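Long-range contacts in LP04448p (Drosophila melanogaster, PDB 2QK2), which probably binds tubulin through its TOG domains, of which this is the second, and takes part in tracking growing microtubule plus ends: residues M16-L24 with K33-K41; V74-A85 with V114-I125. All coordinates share one frame; numbering follows the deposited sequence.

Contact 1. Residues M16-L24 with K33-K41; sequences MPKDFYDKL and KESLEVLEK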
loop_
_atom_site.group_PDB
_atom_site.type_symbol
_atom_site.label_atom_id
_atom_site.label_comp_id
_atom_site.label_asym_id
_atom_site.label_seq_id
_atom_site.Cartn_x
_atom_site.Cartn_y
_atom_site.Cartn_z
HETATM N N MSE A 16 -18.344 -10.875 14.629
HETATM C CA MSE A 16 -18.335 -9.472 15.002
HETATM C C MSE A 16 -19.544 -9.074 15.819
HETATM O O MSE A 16 -20.618 -9.649 15.682
HETATM C CB MSE A 16 -18.233 -8.609 13.757
HETATM C CG MSE A 16 -16.791 -8.269 13.430
HETATM SE SE MSE A 16 -16.584 -8.071 11.584
HETATM C CE MSE A 16 -17.569 -6.438 11.353
ATOM N N PRO A 17 -19.381 -8.078 16.696
ATOM C CA PRO A 17 -20.491 -7.625 17.533
ATOM C C PRO A 17 -21.667 -7.138 16.693
ATOM O O PRO A 17 -21.483 -6.522 15.639
ATOM C CB PRO A 17 -19.858 -6.516 18.372
ATOM C CG PRO A 17 -18.816 -5.959 17.458
ATOM C CD PRO A 17 -18.204 -7.205 16.862
ATOM N N LYS A 18 -22.876 -7.413 17.171
ATOM C CA LYS A 18 -24.078 -7.016 16.457
ATOM C C LYS A 18 -24.209 -5.500 16.319
ATOM O O LYS A 18 -25.051 -5.016 15.568
ATOM C CB LYS A 18 -25.320 -7.592 17.153
ATOM C CG LYS A 18 -25.694 -6.912 18.462
ATOM C CD LYS A 18 -26.881 -7.609 19.132
ATOM C CE LYS A 18 -28.099 -7.682 18.211
ATOM N NZ LYS A 18 -29.224 -8.471 18.809
ATOM N N ASP A 19 -23.384 -4.746 17.038
ATOM C CA ASP A 19 -23.446 -3.290 16.939
ATOM C C ASP A 19 -22.162 -2.708 16.336
ATOM O O ASP A 19 -21.901 -1.507 16.425
ATOM C CB ASP A 19 -23.716 -2.671 18.316
ATOM C CG ASP A 19 -22.640 -3.005 19.332
ATOM O OD1 ASP A 19 -21.738 -3.812 19.013
ATOM O OD2 ASP A 19 -22.698 -2.458 20.452
ATOM N N PHE A 20 -21.372 -3.569 15.710
ATOM C CA PHE A 20 -20.125 -3.145 15.092
ATOM C C PHE A 20 -20.305 -1.901 14.219
ATOM O O PHE A 20 -19.639 -0.885 14.428
ATOM C CB PHE A 20 -19.550 -4.276 14.237
ATOM C CG PHE A 20 -18.293 -3.897 13.515
ATOM C CD1 PHE A 20 -17.063 -3.928 14.169
ATOM C CD2 PHE A 20 -18.343 -3.457 12.192
ATOM C CE1 PHE A 20 -15.897 -3.524 13.518
ATOM C CE2 PHE A 20 -17.179 -3.050 11.529
ATOM C CZ PHE A 20 -15.952 -3.085 12.198
ATOM N N TYR A 21 -21.210 -1.976 13.246
ATOM C CA TYR A 21 -21.429 -0.854 12.344
ATOM C C TYR A 21 -22.100 0.358 12.987
ATOM O O TYR A 21 -21.716 1.497 12.709
ATOM C CB TYR A 21 -22.204 -1.322 11.105
ATOM C CG TYR A 21 -21.435 -2.353 10.302
ATOM C CD1 TYR A 21 -21.673 -3.718 10.467
ATOM C CD2 TYR A 21 -20.419 -1.962 9.421
ATOM C CE1 TYR A 21 -20.918 -4.674 9.778
ATOM C CE2 TYR A 21 -19.652 -2.909 8.727
ATOM C CZ TYR A 21 -19.909 -4.261 8.912
ATOM O OH TYR A 21 -19.151 -5.201 8.246
ATOM N N ASP A 22 -23.088 0.135 13.852
ATOM C CA ASP A 22 -23.748 1.260 14.504
ATOM C C ASP A 22 -22.760 2.070 15.343
ATOM O O ASP A 22 -22.755 3.299 15.291
ATOM C CB ASP A 22 -24.906 0.781 15.391
ATOM C CG ASP A 22 -26.093 0.277 14.583
ATOM O OD1 ASP A 22 -26.240 0.681 13.407
ATOM O OD2 ASP A 22 -26.888 -0.515 15.128
ATOM N N LYS A 23 -21.912 1.392 16.110
ATOM C CA LYS A 23 -20.945 2.115 16.932
ATOM C C LYS A 23 -19.976 2.964 16.114
ATOM O O LYS A 23 -19.570 4.046 16.554
ATOM C CB LYS A 23 -20.155 1.153 17.812
ATOM C CG LYS A 23 -20.824 0.813 19.138
ATOM C CD LYS A 23 -19.849 0.009 19.991
ATOM C CE LYS A 23 -20.357 -0.242 21.389
ATOM N NZ LYS A 23 -19.370 -1.085 22.128
ATOM N N LEU A 24 -19.600 2.476 14.932
ATOM C CA LEU A 24 -18.681 3.222 14.072
ATOM C C LEU A 24 -19.293 4.552 13.639
ATOM O O LEU A 24 -18.581 5.454 13.201
ATOM C CB LEU A 24 -18.299 2.397 12.833
ATOM C CG LEU A 24 -17.151 1.402 13.040
ATOM C CD1 LEU A 24 -16.853 0.670 11.738
ATOM C CD2 LEU A 24 -15.914 2.159 13.515
ATOM N N LYS A 33 -13.870 3.477 18.653
ATOM C CA LYS A 33 -12.703 2.681 19.032
ATOM C C LYS A 33 -13.103 1.265 19.457
ATOM O O LYS A 33 -12.421 0.288 19.129
ATOM C CB LYS A 33 -11.953 3.353 20.189
ATOM C CG LYS A 33 -10.873 2.472 20.814
ATOM C CD LYS A 33 -10.257 3.119 22.039
ATOM C CE LYS A 33 -11.262 3.242 23.177
ATOM N NZ LYS A 33 -11.622 1.926 23.770
ATOM N N GLU A 34 -14.208 1.151 20.186
ATOM C CA GLU A 34 -14.659 -0.156 20.648
ATOM C C GLU A 34 -14.906 -1.158 19.515
ATOM O O GLU A 34 -14.551 -2.331 19.641
ATOM C CB GLU A 34 -15.909 -0.000 21.527
ATOM C CG GLU A 34 -15.646 0.896 22.742
ATOM C CD GLU A 34 -16.789 0.924 23.746
ATOM O OE1 GLU A 34 -17.959 0.773 23.337
ATOM O OE2 GLU A 34 -16.508 1.118 24.950
ATOM N N SER A 35 -15.502 -0.708 18.412
ATOM C CA SER A 35 -15.740 -1.605 17.280
ATOM C C SER A 35 -14.410 -2.042 16.664
ATOM O O SER A 35 -14.191 -3.229 16.419
ATOM C CB SER A 35 -16.587 -0.920 16.197
ATOM O OG SER A 35 -17.961 -0.892 16.543
ATOM N N LEU A 36 -13.520 -1.083 16.415
ATOM C CA LEU A 36 -12.226 -1.399 15.816
ATOM C C LEU A 36 -11.369 -2.301 16.715
ATOM O O LEU A 36 -10.647 -3.171 16.216
ATOM C CB LEU A 36 -11.471 -0.109 15.454
ATOM C CG LEU A 36 -12.152 0.788 14.405
ATOM C CD1 LEU A 36 -11.276 1.992 14.112
ATOM C CD2 LEU A 36 -12.408 0.001 13.116
ATOM N N GLU A 37 -11.451 -2.097 18.031
ATOM C CA GLU A 37 -10.695 -2.919 18.989
ATOM C C GLU A 37 -11.065 -4.382 18.842
ATOM O O GLU A 37 -10.203 -5.255 18.745
ATOM C CB GLU A 37 -11.019 -2.546 20.431
ATOM C CG GLU A 37 -10.325 -1.344 20.986
ATOM C CD GLU A 37 -10.516 -1.263 22.490
ATOM O OE1 GLU A 37 -9.988 -2.148 23.203
ATOM O OE2 GLU A 37 -11.205 -0.334 22.958
ATOM N N VAL A 38 -12.367 -4.641 18.875
ATOM C CA VAL A 38 -12.876 -5.996 18.760
ATOM C C VAL A 38 -12.464 -6.613 17.432
ATOM O O VAL A 38 -12.047 -7.768 17.382
ATOM C CB VAL A 38 -14.415 -6.016 18.892
ATOM C CG1 VAL A 38 -14.942 -7.418 18.668
ATOM C CG2 VAL A 38 -14.815 -5.533 20.283
ATOM N N LEU A 39 -12.577 -5.839 16.356
ATOM C CA LEU A 39 -12.207 -6.330 15.036
ATOM C C LEU A 39 -10.715 -6.635 14.977
ATOM O O LEU A 39 -10.308 -7.699 14.509
ATOM C CB LEU A 39 -12.548 -5.302 13.956
ATOM C CG LEU A 39 -12.059 -5.633 12.538
ATOM C CD1 LEU A 39 -12.733 -6.900 12.025
ATOM C CD2 LEU A 39 -12.362 -4.455 11.619
ATOM N N GLU A 40 -9.896 -5.701 15.451
ATOM C CA GLU A 40 -8.458 -5.922 15.411
ATOM C C GLU A 40 -8.075 -7.211 16.131
ATOM O O GLU A 40 -7.174 -7.924 15.690
ATOM C CB GLU A 40 -7.696 -4.745 16.019
ATOM C CG GLU A 40 -6.203 -4.818 15.708
ATOM C CD GLU A 40 -5.448 -3.549 16.065
ATOM O OE1 GLU A 40 -5.936 -2.441 15.732
ATOM O OE2 GLU A 40 -4.356 -3.663 16.665
ATOM N N LYS A 41 -8.763 -7.517 17.228
ATOM C CA LYS A 41 -8.467 -8.737 17.977
ATOM C C LYS A 41 -8.885 -9.978 17.190
ATOM O O LYS A 41 -8.169 -10.987 17.172
ATOM C CB LYS A 41 -9.170 -8.728 19.335
ATOM C CG LYS A 41 -8.838 -9.952 20.182
ATOM C CD LYS A 41 -9.606 -9.968 21.493
ATOM C CE LYS A 41 -9.249 -11.195 22.320
ATOM N NZ LYS A 41 -10.077 -11.275 23.560
HETATM O O HOH W 1 -18.851 -2.874 18.377
#
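S35 of helix 33-41 presses against F20, where the two backbones come nearest, with CA atoms of F20 and S35 5.1 Å apart. S35 OG donates to F20 O at 2.7 Å, lying in the carbonyl plane on a lone pair with a C=O...OG angle of 118°. The serine side chain is buried, and the bond ties it to the first turn of helix 20-24, whose own bond from L24 N to F20 O is weak. The F20 ring, its CG turned anti to N (chi1 177°), runs in beside helix 33-41: CE1 is 3.4 Å from S35 O, which sits at the ring edge near its plane, and CZ meets L39 CD2. The methyl CE of selenomethionine M16 lies over one ring face, toward the rim, while its SE touches L39 CD1 at 4.0 Å. L24 CD2 adds a contact at about a right angle to L36, completing the tight, buried half.

The other flank is polar and more exposed. K23, extended beyond CG, reaches E34 in a salt bridge, NZ to OE1 2.6 Å, meeting the oxygen from above the carboxylate plane; D19 OD2 is a long second partner at 4.0 Å. A water donates to both D19 OD1 and S35 OG. Were K23 replaced by an alanine, E34 would be likely to lose its salt-bridge mate and D19 its more distant one. Away from the charges, P17 CD and V38 CG1 meet tip to tip at 3.7 Å.

This short helix thus lies across the first long helix of a HEAT-repeat array, at 139° to segment 33-41. Helix 55-67 backs F20 and L39 through L57, and helix 71-88 meets L36 through M76 and L39 through C80.

Contact 2. Residues V74-A85 with V114-I125; sequences VAMAGKCLALLA and VVTALREAIDAI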
loop_
_atom_site.group_PDB
_atom_site.type_symbol
_atom_site.label_atom_id
_atom_site.label_comp_id
_atom_site.label_asym_id
_atom_site.label_seq_id
_atom_site.Cartn_x
_atom_site.Cartn_y
_atom_site.Cartn_z
ATOM N N VAL A 74 -7.852 6.390 12.728
ATOM C CA VAL A 74 -7.351 6.221 11.371
ATOM C C VAL A 74 -6.297 5.111 11.364
ATOM O O VAL A 74 -6.355 4.201 10.532
ATOM C CB VAL A 74 -6.735 7.528 10.841
ATOM C CG1 VAL A 74 -6.031 7.284 9.509
ATOM C CG2 VAL A 74 -7.838 8.574 10.673
ATOM N N ALA A 75 -5.356 5.171 12.305
ATOM C CA ALA A 75 -4.299 4.158 12.404
ATOM C C ALA A 75 -4.876 2.775 12.678
ATOM O O ALA A 75 -4.451 1.791 12.072
ATOM C CB ALA A 75 -3.302 4.525 13.514
HETATM N N MSE A 76 -5.834 2.692 13.598
HETATM C CA MSE A 76 -6.446 1.398 13.912
HETATM C C MSE A 76 -7.168 0.826 12.689
HETATM O O MSE A 76 -7.092 -0.374 12.415
HETATM C CB MSE A 76 -7.455 1.529 15.060
HETATM C CG MSE A 76 -6.860 1.842 16.437
HETATM SE SE MSE A 76 -8.312 1.928 17.753
HETATM C CE MSE A 76 -8.583 0.048 18.043
ATOM N N ALA A 77 -7.883 1.686 11.971
ATOM C CA ALA A 77 -8.614 1.259 10.782
ATOM C C ALA A 77 -7.630 0.813 9.694
ATOM O O ALA A 77 -7.893 -0.140 8.959
ATOM C CB ALA A 77 -9.499 2.398 10.274
ATOM N N GLY A 78 -6.499 1.506 9.594
ATOM C CA GLY A 78 -5.494 1.134 8.615
ATOM C C GLY A 78 -4.929 -0.236 8.952
ATOM O O GLY A 78 -4.782 -1.091 8.081
ATOM N N LYS A 79 -4.624 -0.449 10.227
ATOM C CA LYS A 79 -4.080 -1.724 10.683
ATOM C C LYS A 79 -5.072 -2.852 10.392
ATOM O O LYS A 79 -4.706 -3.891 9.841
ATOM C CB LYS A 79 -3.786 -1.659 12.187
ATOM C CG LYS A 79 -3.175 -2.930 12.757
ATOM C CD LYS A 79 -1.808 -3.178 12.151
ATOM C CE LYS A 79 -1.136 -4.398 12.757
ATOM N NZ LYS A 79 0.226 -4.598 12.173
ATOM N N CYS A 80 -6.332 -2.647 10.759
ATOM C CA CYS A 80 -7.360 -3.656 10.508
ATOM C C CYS A 80 -7.474 -3.987 9.019
ATOM O O CYS A 80 -7.649 -5.146 8.650
ATOM C CB CYS A 80 -8.722 -3.174 11.021
ATOM S SG CYS A 80 -8.919 -3.248 12.817
ATOM N N LEU A 81 -7.380 -2.968 8.166
ATOM C CA LEU A 81 -7.481 -3.173 6.728
ATOM C C LEU A 81 -6.306 -4.023 6.241
ATOM O O LEU A 81 -6.468 -4.903 5.389
ATOM C CB LEU A 81 -7.502 -1.827 5.998
ATOM C CG LEU A 81 -7.766 -1.868 4.487
ATOM C CD1 LEU A 81 -9.098 -2.556 4.200
ATOM C CD2 LEU A 81 -7.777 -0.453 3.941
ATOM N N ALA A 82 -5.129 -3.762 6.798
ATOM C CA ALA A 82 -3.927 -4.510 6.442
ATOM C C ALA A 82 -4.088 -5.981 6.827
ATOM O O ALA A 82 -3.806 -6.871 6.029
ATOM C CB ALA A 82 -2.707 -3.916 7.154
ATOM N N LEU A 83 -4.554 -6.236 8.048
ATOM C CA LEU A 83 -4.733 -7.609 8.509
ATOM C C LEU A 83 -5.815 -8.315 7.703
ATOM O O LEU A 83 -5.710 -9.511 7.423
ATOM C CB LEU A 83 -5.085 -7.637 10.000
ATOM C CG LEU A 83 -4.001 -7.098 10.945
ATOM C CD1 LEU A 83 -4.547 -6.992 12.360
ATOM C CD2 LEU A 83 -2.789 -8.007 10.906
ATOM N N LEU A 84 -6.848 -7.574 7.321
ATOM C CA LEU A 84 -7.926 -8.150 6.533
ATOM C C LEU A 84 -7.380 -8.552 5.158
ATOM O O LEU A 84 -7.642 -9.656 4.667
ATOM C CB LEU A 84 -9.065 -7.135 6.373
ATOM C CG LEU A 84 -10.275 -7.553 5.525
ATOM C CD1 LEU A 84 -10.976 -8.753 6.163
ATOM C CD2 LEU A 84 -11.238 -6.374 5.403
ATOM N N ALA A 85 -6.611 -7.660 4.537
ATOM C CA ALA A 85 -6.050 -7.948 3.221
ATOM C C ALA A 85 -5.085 -9.135 3.289
ATOM O O ALA A 85 -5.036 -9.947 2.368
ATOM C CB ALA A 85 -5.343 -6.717 2.663
ATOM N N VAL A 114 0.240 6.826 11.825
ATOM C CA VAL A 114 -0.748 6.673 10.770
ATOM C C VAL A 114 -0.019 6.215 9.508
ATOM O O VAL A 114 -0.481 5.312 8.811
ATOM C CB VAL A 114 -1.476 8.002 10.476
ATOM C CG1 VAL A 114 -2.307 7.878 9.192
ATOM C CG2 VAL A 114 -2.384 8.360 11.638
ATOM N N VAL A 115 1.126 6.835 9.226
ATOM C CA VAL A 115 1.909 6.484 8.048
ATOM C C VAL A 115 2.268 4.997 8.049
ATOM O O VAL A 115 2.120 4.314 7.032
ATOM C CB VAL A 115 3.205 7.341 7.953
ATOM C CG1 VAL A 115 4.091 6.833 6.817
ATOM C CG2 VAL A 115 2.841 8.808 7.697
ATOM N N THR A 116 2.727 4.494 9.189
ATOM C CA THR A 116 3.087 3.084 9.298
ATOM C C THR A 116 1.888 2.176 8.992
ATOM O O THR A 116 2.013 1.197 8.253
ATOM C CB THR A 116 3.614 2.759 10.710
ATOM O OG1 THR A 116 4.799 3.523 10.956
ATOM C CG2 THR A 116 3.938 1.277 10.838
ATOM N N ALA A 117 0.731 2.507 9.560
ATOM C CA ALA A 117 -0.481 1.720 9.340
ATOM C C ALA A 117 -0.923 1.794 7.876
ATOM O O ALA A 117 -1.333 0.787 7.298
ATOM C CB ALA A 117 -1.603 2.212 10.257
ATOM N N LEU A 118 -0.833 2.980 7.276
ATOM C CA LEU A 118 -1.222 3.142 5.875
ATOM C C LEU A 118 -0.307 2.316 4.972
ATOM O O LEU A 118 -0.777 1.662 4.035
ATOM C CB LEU A 118 -1.162 4.611 5.453
ATOM C CG LEU A 118 -2.203 5.557 6.048
ATOM C CD1 LEU A 118 -1.964 6.972 5.532
ATOM C CD2 LEU A 118 -3.597 5.089 5.673
ATOM N N ARG A 119 0.998 2.350 5.245
ATOM C CA ARG A 119 1.948 1.579 4.446
ATOM C C ARG A 119 1.612 0.093 4.545
ATOM O O ARG A 119 1.559 -0.607 3.538
ATOM C CB ARG A 119 3.381 1.800 4.935
ATOM C CG ARG A 119 3.956 3.170 4.618
ATOM C CD ARG A 119 5.398 3.274 5.114
ATOM N NE ARG A 119 5.972 4.589 4.845
ATOM C CZ ARG A 119 7.151 4.996 5.310
ATOM N NH1 ARG A 119 7.881 4.183 6.064
ATOM N NH2 ARG A 119 7.591 6.218 5.040
ATOM N N GLU A 120 1.392 -0.387 5.765
ATOM C CA GLU A 120 1.058 -1.792 5.962
ATOM C C GLU A 120 -0.184 -2.164 5.168
ATOM O O GLU A 120 -0.227 -3.205 4.513
ATOM C CB GLU A 120 0.807 -2.089 7.438
ATOM C CG GLU A 120 2.051 -2.149 8.276
ATOM C CD GLU A 120 1.742 -2.483 9.722
ATOM O OE1 GLU A 120 1.014 -3.474 9.958
ATOM O OE2 GLU A 120 2.225 -1.761 10.619
ATOM N N ALA A 121 -1.190 -1.298 5.223
ATOM C CA ALA A 121 -2.437 -1.550 4.520
ATOM C C ALA A 121 -2.260 -1.586 3.011
ATOM O O ALA A 121 -2.657 -2.557 2.367
ATOM C CB ALA A 121 -3.484 -0.497 4.899
ATOM N N ILE A 122 -1.667 -0.545 2.435
ATOM C CA ILE A 122 -1.510 -0.541 0.990
ATOM C C ILE A 122 -0.574 -1.651 0.509
ATOM O O ILE A 122 -0.764 -2.192 -0.583
ATOM C CB ILE A 122 -1.057 0.853 0.460
ATOM C CG1 ILE A 122 -1.328 0.932 -1.045
ATOM C CG2 ILE A 122 0.420 1.095 0.743
ATOM C CD1 ILE A 122 -1.238 2.327 -1.603
ATOM N N ASP A 123 0.413 -2.017 1.326
ATOM C CA ASP A 123 1.336 -3.085 0.949
ATOM C C ASP A 123 0.617 -4.445 0.923
ATOM O O ASP A 123 0.787 -5.235 -0.012
ATOM C CB ASP A 123 2.525 -3.146 1.923
ATOM C CG ASP A 123 3.528 -1.995 1.717
ATOM O OD1 ASP A 123 3.331 -1.161 0.805
ATOM O OD2 ASP A 123 4.519 -1.931 2.472
ATOM N N ALA A 124 -0.187 -4.715 1.949
ATOM C CA ALA A 124 -0.921 -5.972 2.019
ATOM C C ALA A 124 -1.914 -6.044 0.863
ATOM O O ALA A 124 -2.109 -7.093 0.264
ATOM C CB ALA A 124 -1.652 -6.081 3.361
ATOM N N ILE A 125 -2.526 -4.913 0.539
ATOM C CA ILE A 125 -3.491 -4.864 -0.545
ATOM C C ILE A 125 -2.821 -5.084 -1.899
ATOM O O ILE A 125 -3.379 -5.749 -2.780
ATOM C CB ILE A 125 -4.249 -3.521 -0.527
ATOM C CG1 ILE A 125 -5.106 -3.449 0.744
ATOM C CG2 ILE A 125 -5.114 -3.379 -1.780
ATOM C CD1 ILE A 125 -5.941 -2.196 0.864
HETATM O O HOH W 2 -3.202 -9.618 0.319
#
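K79 leaves its helix with CG anti to the backbone N and bends at chi2 (64°), which swings its ammonium across to E120; the glutamate, extended beyond CG, comes from the facing helix to meet it. K79 NZ donates to E120 OE1 at 2.6 Å on the syn lone pair, a salt bridge at the partly exposed flank of an otherwise apolar interface. The same first torsion in V74 and V114 directs each CG1 at the other, 3.8 Å apart.

Along the whole contact the helices run nearly parallel, crossing at 22° with axes 7.6 Å apart. Small residues explain so close an approach. G78 presents only backbone, and A121 CB packs against G78 O at 3.5 Å; a CB on G78 would fall tightly against A117. One turn on, the CA atoms of A82 and A121 stand 3.8 Å apart, and A82 CB rests on the A121 backbone. Methyl-to-carbonyl contacts recur along the seam: A117 CB meets A75 O at 3.4 Å, and A124 CB meets A82 O. Toward the C-terminal ends A85 CB packs on A124 CB and I125 CG1, while I125 CD1 reaches L81 CD2 at 4.0 Å. A water donating to both A85 O and A124 O bridges the helices there.

The pair joins two neighbouring helices of the HEAT-repeat array, 71-88 and 112-126. On the side of helix 71-88, helix 55-67 packs against A77 and L81; helix 93-105 receives I122 and I125, and helix 147-161 continues the stack through salt bridges from R119 to E152 and D123 to R159.

In the fold
Contacts 1 and 2 follow one another along the chain and across the solenoid, their centres about 17 Å apart. They meet directly: segment 33-41 packs on segment 74-85, with E37 N 3.6 Å from M76 CE and C80 SG 3.8 Å from both L36 O and L39 CD2. Segments 33-41, 74-85 and 114-125 therefore form a continuous series in which the middle helix serves both neighbours, turning M76 and C80 to one and its glycine-alanine seam to the other. Contact 1 lies at the periphery, about 24 Å from the centre of the chain, and contact 2 about 8 Å from it. Such side-by-side stacking is consistent with the elongated HEAT-repeat build of a TOG domain.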